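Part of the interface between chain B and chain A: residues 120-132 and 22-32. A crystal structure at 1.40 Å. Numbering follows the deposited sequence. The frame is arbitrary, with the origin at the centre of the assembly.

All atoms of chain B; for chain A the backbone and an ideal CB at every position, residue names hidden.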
ATOM      1  N   ALA B 120       0.940  14.995  -8.162  1.00  7.75           N
ATOM      2  CA  ALA B 120       1.434  15.947  -7.166  1.00  7.86           C
ATOM      3  C   ALA B 120       1.154  15.260  -5.838  1.00  7.89           C
ATOM      4  O   ALA B 120       0.040  14.762  -5.613  1.00  8.29           O
ATOM      5  CB  ALA B 120       0.681  17.263  -7.267  1.00  8.47           C
ATOM      6  N   PHE B 121       2.174  15.209  -4.991  1.00  7.63           N
ATOM      7  CA  PHE B 121       2.109  14.511  -3.713  1.00  6.66           C
ATOM      8  C   PHE B 121       1.420  15.266  -2.572  1.00  6.25           C
ATOM      9  O   PHE B 121       1.858  16.335  -2.164  1.00  7.20           O
ATOM     10  CB  PHE B 121       3.532  14.121  -3.333  1.00  6.63           C
ATOM     11  CG  PHE B 121       3.618  12.984  -2.372  1.00  6.64           C
ATOM     12  CD1 PHE B 121       2.842  11.834  -2.537  1.00  6.86           C
ATOM     13  CD2 PHE B 121       4.513  13.046  -1.318  1.00  7.76           C
ATOM     14  CE1 PHE B 121       2.972  10.751  -1.650  1.00  8.81           C
ATOM     15  CE2 PHE B 121       4.653  11.983  -0.426  1.00  7.73           C
ATOM     16  CZ  PHE B 121       3.884  10.831  -0.590  1.00  7.85           C
ATOM     17  N   ALA B 122       0.346  14.679  -2.050  1.00  5.69           N
ATOM     18  CA  ALA B 122      -0.427  15.286  -0.970  1.00  5.21           C
ATOM     19  C   ALA B 122       0.242  15.231   0.410  1.00  5.45           C
ATOM     20  O   ALA B 122       1.001  14.309   0.712  1.00  5.22           O
ATOM     21  CB  ALA B 122      -1.801  14.629  -0.890  1.00  4.76           C
ATOM     22  N   ASP B 123      -0.034  16.241   1.235  1.00  5.54           N
ATOM     23  CA  ASP B 123       0.455  16.251   2.615  1.00  6.00           C
ATOM     24  C   ASP B 123      -0.642  15.494   3.377  1.00  5.84           C
ATOM     25  O   ASP B 123      -1.736  16.010   3.601  1.00  6.18           O
ATOM     26  CB  ASP B 123       0.578  17.675   3.155  1.00  6.60           C
ATOM     27  CG  ASP B 123       1.065  17.716   4.598  1.00  7.90           C
ATOM     28  OD1 ASP B 123       1.090  16.667   5.282  1.00  8.29           O
ATOM     29  OD2 ASP B 123       1.431  18.811   5.057  1.00 10.05           O
ATOM     30  N   PHE B 124      -0.346  14.253   3.740  1.00  6.37           N
ATOM     31  CA  PHE B 124      -1.286  13.388   4.455  1.00  5.89           C
ATOM     32  C   PHE B 124      -1.040  13.362   5.965  1.00  7.17           C
ATOM     33  O   PHE B 124      -1.644  12.554   6.671  1.00  7.52           O
ATOM     34  CB  PHE B 124      -1.186  11.955   3.900  1.00  6.56           C
ATOM     35  CG  PHE B 124       0.231  11.439   3.824  1.00  5.25           C
ATOM     36  CD1 PHE B 124       0.843  10.868   4.933  1.00  5.51           C
ATOM     37  CD2 PHE B 124       0.972  11.568   2.653  1.00  5.84           C
ATOM     38  CE1 PHE B 124       2.173  10.447   4.877  1.00  4.78           C
ATOM     39  CE2 PHE B 124       2.298  11.149   2.595  1.00  5.76           C
ATOM     40  CZ  PHE B 124       2.894  10.587   3.704  1.00  5.29           C
ATOM     41  N   GLY B 125      -0.125  14.206   6.447  1.00  6.56           N
ATOM     42  CA  GLY B 125       0.192  14.230   7.861  1.00  7.78           C
ATOM     43  C   GLY B 125       1.051  13.030   8.181  1.00  7.53           C
ATOM     44  O   GLY B 125       2.261  13.047   7.975  1.00  8.75           O
ATOM     45  N   SER B 126       0.413  11.953   8.605  1.00  8.22           N
ATOM     46  CA  SER B 126       1.126  10.731   8.937  1.00  9.88           C
ATOM     47  C   SER B 126       0.185   9.553   8.716  1.00  9.51           C
ATOM     48  O   SER B 126      -1.041   9.716   8.775  1.00 10.46           O
ATOM     49  CB  SER B 126       1.571  10.788  10.401  1.00 11.75           C
ATOM     50  OG  SER B 126       2.567   9.840  10.655  1.00 18.70           O
ATOM     51  N   VAL B 127       0.747   8.406   8.351  1.00  8.05           N
ATOM     52  CA  VAL B 127      -0.027   7.182   8.170  1.00  7.20           C
ATOM     53  C   VAL B 127       0.699   6.117   8.979  1.00  6.30           C
ATOM     54  O   VAL B 127       1.915   5.955   8.853  1.00  6.84           O
ATOM     55  CB  VAL B 127      -0.096   6.713   6.686  1.00  8.00           C
ATOM     56  CG1 VAL B 127      -0.683   5.313   6.602  1.00  8.24           C
ATOM     57  CG2 VAL B 127      -0.947   7.672   5.860  1.00  8.57           C
ATOM     58  N   THR B 128      -0.027   5.439   9.857  1.00  5.83           N
ATOM     59  CA  THR B 128       0.570   4.371  10.639  1.00  6.35           C
ATOM     60  C   THR B 128      -0.165   3.064  10.378  1.00  5.45           C
ATOM     61  O   THR B 128      -1.392   3.000  10.488  1.00  6.30           O
ATOM     62  CB  THR B 128       0.522   4.636  12.173  1.00  7.00           C
ATOM     63  OG1 THR B 128       1.279   5.809  12.491  1.00  8.61           O
ATOM     64  CG2 THR B 128       1.110   3.450  12.936  1.00  8.40           C
ATOM     65  N   PHE B 129       0.580   2.062   9.937  1.00  4.85           N
ATOM     66  CA  PHE B 129       0.033   0.731   9.723  1.00  4.72           C
ATOM     67  C   PHE B 129       0.261  -0.006  11.045  1.00  5.53           C
ATOM     68  O   PHE B 129       1.399  -0.081  11.516  1.00  6.83           O
ATOM     69  CB  PHE B 129       0.822  -0.020   8.654  1.00  4.10           C
ATOM     70  CG  PHE B 129       0.653   0.515   7.255  1.00  5.42           C
ATOM     71  CD1 PHE B 129       1.523   1.480   6.747  1.00  5.88           C
ATOM     72  CD2 PHE B 129      -0.324  -0.010   6.420  1.00  6.35           C
ATOM     73  CE1 PHE B 129       1.424   1.905   5.404  1.00  6.78           C
ATOM     74  CE2 PHE B 129      -0.425   0.409   5.084  1.00  6.87           C
ATOM     75  CZ  PHE B 129       0.446   1.361   4.583  1.00  6.54           C
ATOM     76  N   THR B 130      -0.799  -0.482  11.677  1.00  5.42           N
ATOM     77  CA  THR B 130      -0.656  -1.248  12.904  1.00  6.22           C
ATOM     78  C   THR B 130      -1.012  -2.678  12.537  1.00  6.05           C
ATOM     79  O   THR B 130      -1.570  -2.938  11.466  1.00  5.80           O
ATOM     80  CB  THR B 130      -1.589  -0.758  14.018  1.00  6.93           C
ATOM     81  OG1 THR B 130      -2.951  -0.800  13.571  1.00  8.10           O
ATOM     82  CG2 THR B 130      -1.210   0.663  14.437  1.00  8.18           C
ATOM     83  N   ASN B 131      -0.703  -3.606  13.438  1.00  6.92           N
ATOM     84  CA  ASN B 131      -0.958  -5.026  13.201  1.00  7.80           C
ATOM     85  C   ASN B 131      -0.363  -5.383  11.824  1.00  7.13           C
ATOM     86  O   ASN B 131      -0.993  -6.062  11.001  1.00  8.10           O
ATOM     87  CB  ASN B 131      -2.462  -5.318  13.269  1.00 10.42           C
ATOM     88  CG  ASN B 131      -3.035  -5.118  14.667  1.00 13.95           C
ATOM     89  OD1 ASN B 131      -2.566  -5.709  15.635  1.00 17.31           O
ATOM     90  ND2 ASN B 131      -4.037  -4.269  14.778  1.00 16.10           N
ATOM     91  N   ALA B 132       0.832  -4.853  11.577  1.00  5.82           N
ATOM     92  CA  ALA B 132       1.572  -5.057  10.336  1.00  6.42           C
ATOM     93  C   ALA B 132       2.257  -6.410  10.404  1.00  6.34           C
ATOM     94  O   ALA B 132       3.279  -6.561  11.081  1.00  6.97           O
ATOM     95  CB  ALA B 132       2.589  -3.949  10.161  1.00  5.80           C
TER
ATOM     96  N   UNK A  22      -2.312  -5.182   7.147  1.00  3.54           N
ATOM     97  CA  UNK A  22      -2.028  -4.000   7.938  1.00  4.02           C
ATOM     98  C   UNK A  22      -3.318  -3.251   8.183  1.00  4.49           C
ATOM     99  O   UNK A  22      -4.271  -3.372   7.410  1.00  5.31           O
ATOM    100  CB  UNK A  22      -0.999  -3.104   7.246  1.00  4.02           C
ATOM    101  N   UNK A  23      -3.329  -2.427   9.220  1.00  4.68           N
ATOM    102  CA  UNK A  23      -4.506  -1.645   9.566  1.00  5.62           C
ATOM    103  C   UNK A  23      -4.082  -0.179   9.710  1.00  5.11           C
ATOM    104  O   UNK A  23      -3.042   0.103  10.286  1.00  5.92           O
ATOM    105  CB  UNK A  23      -5.157  -2.164  10.850  1.00  5.62           C
ATOM    106  N   UNK A  24      -4.838   0.744   9.128  1.00  4.89           N
ATOM    107  CA  UNK A  24      -4.510   2.162   9.250  1.00  5.21           C
ATOM    108  C   UNK A  24      -5.762   3.029   9.283  1.00  5.07           C
ATOM    109  O   UNK A  24      -6.847   2.616   8.884  1.00  5.62           O
ATOM    110  CB  UNK A  24      -3.607   2.597   8.094  1.00  5.21           C
ATOM    111  N   UNK A  25      -5.597   4.246   9.767  1.00  5.74           N
ATOM    112  CA  UNK A  25      -6.687   5.197   9.813  1.00  7.32           C
ATOM    113  C   UNK A  25      -6.536   6.107   8.594  1.00  6.49           C
ATOM    114  O   UNK A  25      -5.427   6.560   8.275  1.00  7.98           O
ATOM    115  CB  UNK A  25      -6.688   5.991  11.121  1.00  7.32           C
ATOM    116  N   UNK A  26      -7.637   6.348   7.896  1.00  5.93           N
ATOM    117  CA  UNK A  26      -7.625   7.192   6.715  1.00  6.27           C
ATOM    118  C   UNK A  26      -7.214   8.587   7.148  1.00  7.09           C
ATOM    119  O   UNK A  26      -7.900   9.226   7.957  1.00  6.38           O
ATOM    120  CB  UNK A  26      -8.986   7.203   6.016  1.00  6.27           C
ATOM    121  N   UNK A  27      -6.110   9.095   6.584  1.00  6.75           N
ATOM    122  CA  UNK A  27      -5.611  10.422   6.940  1.00  6.75           C
ATOM    123  C   UNK A  27      -6.331  11.623   6.359  1.00  6.55           C
ATOM    124  O   UNK A  27      -7.099  11.520   5.403  1.00  6.98           O
ATOM    125  CB  UNK A  27      -4.142  10.513   6.523  1.00  6.75           C
ATOM    126  N   UNK A  28      -6.039  12.768   6.961  1.00  7.99           N
ATOM    127  CA  UNK A  28      -6.547  14.063   6.534  1.00  9.24           C
ATOM    128  C   UNK A  28      -5.488  14.570   5.543  1.00  9.36           C
ATOM    129  O   UNK A  28      -4.301  14.626   5.881  1.00 10.97           O
ATOM    130  CB  UNK A  28      -6.773  15.022   7.704  1.00  9.24           C
ATOM    131  N   UNK A  29      -5.908  14.908   4.326  1.00  8.89           N
ATOM    132  CA  UNK A  29      -4.968  15.380   3.308  1.00  8.50           C
ATOM    133  C   UNK A  29      -5.137  16.845   2.929  1.00  7.85           C
ATOM    134  O   UNK A  29      -6.250  17.392   2.927  1.00  8.07           O
ATOM    135  CB  UNK A  29      -5.112  14.523   2.049  1.00  8.50           C
ATOM    136  N   UNK A  30      -4.012  17.473   2.621  1.00  6.79           N
ATOM    137  CA  UNK A  30      -3.972  18.860   2.201  1.00  7.42           C
ATOM    138  C   UNK A  30      -2.940  18.983   1.076  1.00  7.72           C
ATOM    139  O   UNK A  30      -2.322  17.989   0.669  1.00  6.91           O
ATOM    140  CB  UNK A  30      -3.636  19.785   3.373  1.00  7.42           C
ATOM    141  N   UNK A  31      -2.772  20.196   0.559  1.00  7.70           N
ATOM    142  CA  UNK A  31      -1.816  20.443  -0.513  1.00  8.68           C
ATOM    143  C   UNK A  31      -0.390  20.163  -0.072  1.00  9.66           C
ATOM    144  O   UNK A  31      -0.018  20.445   1.066  1.00  9.96           O
ATOM    145  CB  UNK A  31      -1.934  21.887  -1.005  1.00  8.68           C
ATOM    146  N   UNK A  32       0.386  19.580  -0.976  1.00 10.77           N
ATOM    147  CA  UNK A  32       1.781  19.311  -0.691  1.00 14.64           C
ATOM    148  C   UNK A  32       2.605  20.557  -0.970  1.00 17.59           C
ATOM    149  O   UNK A  32       2.038  21.537  -1.505  1.00 19.64           O
ATOM    150  CB  UNK A  32       2.289  18.127  -1.516  1.00 14.64           C
TER

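At position 22 the strand runs antiparallel to chain B, and the ideal CB lies sideways, only 3.3 Å from CD2 of Phe B129. A side chain there would crowd the ring, so a very small residue suits best. The residue is Gly A22.

Position 23 pairs with Thr B130, and its CB lies on the same face of the sheet as that threonine. Asn B131 offers an amide nearby, so a polar chain with an acceptor long enough to reach it, such as glutamate or glutamine, fits; a shorter threonine is less suited. Glu A23 is found. Glu A23 N donates to Thr B130 O (2.9 Å) and Thr B130 N to Glu A23 O (2.7 Å), while Glu A23 OE1 accepts a weak hydrogen bond from Asn B131 ND2 (3.4 Å).

At position 24 the CB points toward chain B, close to the carbonyl of Thr B128, with CG1 of Val B127 and the ring of Phe B129 beyond. Large apolar chains suit, whether aliphatic or aromatic. Phe A24 sets its ring obliquely beside that of Phe B129, planes at 66°; Phe A24 CD1 lies 3.9 Å from Phe B129 CE2.

Positions 25 and 26 have no chain B atom near their CBs, so this contact restricts neither. They are Thr A25 and Val A26. Water 1 bridges Thr A25 O and Thr B128 N.

Position 27 points toward chain B again, its CB tight against O of Phe B124. Its phi of -77° permits proline, and a compact apolar residue would suit. Pro A27 places CG 4.0 Å from Val B127 CG2 and 4.1 Å from Phe B124 CB.

Position 28 is undemanding on this side; it holds Ser A28.

At 29 the CB lies sideways near Ala B122 CB, and a medium aliphatic chain fits. Val A29 reaches Phe B124 CB with CG1 (3.9 Å).

The CB at 30 lies sideways, 4.2 Å from the acceptor Asp B123 O, so a short side chain with a donor could reach it, though the single antiparallel backbone bridge with Asp B123 would accept other residues. Ser A30 N donates to Asp B123 O (2.9 Å), Asp B123 N donates to Ser A30 O (2.9 Å), and Ser A30 OG adds a weak bond to Asp B123 O (3.5 Å).

Position 31 points away, leaving the choice open: Ala A31. At 32 an ideal CB would lie 2.0 Å from Phe B121 O, a clash that demands glycine: Gly A32.

Chain A 22-32: GEFTVPSVSAG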
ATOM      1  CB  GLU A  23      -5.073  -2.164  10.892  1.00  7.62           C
ATOM      2  CG  GLU A  23      -6.353  -1.502  11.372  1.00 14.24           C
ATOM      3  CD  GLU A  23      -6.870  -2.108  12.676  1.00 18.81           C
ATOM      4  OE1 GLU A  23      -6.727  -3.348  12.881  1.00 20.40           O
ATOM      5  OE2 GLU A  23      -7.416  -1.331  13.496  1.00 22.28           O
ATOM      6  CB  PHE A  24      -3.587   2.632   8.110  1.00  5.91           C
ATOM      7  CG  PHE A  24      -4.204   2.540   6.733  1.00  7.52           C
ATOM      8  CD1 PHE A  24      -4.097   1.367   5.992  1.00  9.22           C
ATOM      9  CD2 PHE A  24      -4.888   3.625   6.174  1.00  9.45           C
ATOM     10  CE1 PHE A  24      -4.660   1.263   4.714  1.00 10.47           C
ATOM     11  CE2 PHE A  24      -5.456   3.529   4.894  1.00  9.55           C
ATOM     12  CZ  PHE A  24      -5.336   2.346   4.170  1.00  9.17           C
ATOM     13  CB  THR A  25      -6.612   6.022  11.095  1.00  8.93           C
ATOM     14  OG1 THR A  25      -6.660   5.138  12.219  1.00 12.75           O
ATOM     15  CG2 THR A  25      -7.770   6.987  11.174  1.00 11.63           C
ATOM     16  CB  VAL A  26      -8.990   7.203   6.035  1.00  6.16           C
ATOM     17  CG1 VAL A  26      -8.951   8.088   4.814  1.00  7.64           C
ATOM     18  CG2 VAL A  26      -9.367   5.781   5.618  1.00  7.87           C
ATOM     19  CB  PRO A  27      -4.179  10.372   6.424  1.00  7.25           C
ATOM     20  CG  PRO A  27      -4.340   9.632   5.136  1.00  7.69           C
ATOM     21  CD  PRO A  27      -5.248   8.472   5.558  1.00  7.92           C
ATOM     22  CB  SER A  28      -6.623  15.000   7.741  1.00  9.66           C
ATOM     23  OG  SER A  28      -7.265  16.208   7.381  1.00 12.53           O
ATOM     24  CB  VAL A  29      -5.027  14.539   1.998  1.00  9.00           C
ATOM     25  CG1 VAL A  29      -4.436  13.167   2.224  1.00 11.15           C
ATOM     26  CG2 VAL A  29      -6.463  14.423   1.493  1.00  9.73           C
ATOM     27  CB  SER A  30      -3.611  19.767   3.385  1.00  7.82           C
ATOM     28  OG  SER A  30      -2.347  19.431   3.920  1.00  8.68           O
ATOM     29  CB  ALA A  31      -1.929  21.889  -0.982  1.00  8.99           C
TER
HETATM   30  O   HOH W   1      -2.985   6.298   9.811  1.00 18.14           O
HETATM   31  O   HOH W   2      -3.343   4.077  12.331  1.00 26.37           O
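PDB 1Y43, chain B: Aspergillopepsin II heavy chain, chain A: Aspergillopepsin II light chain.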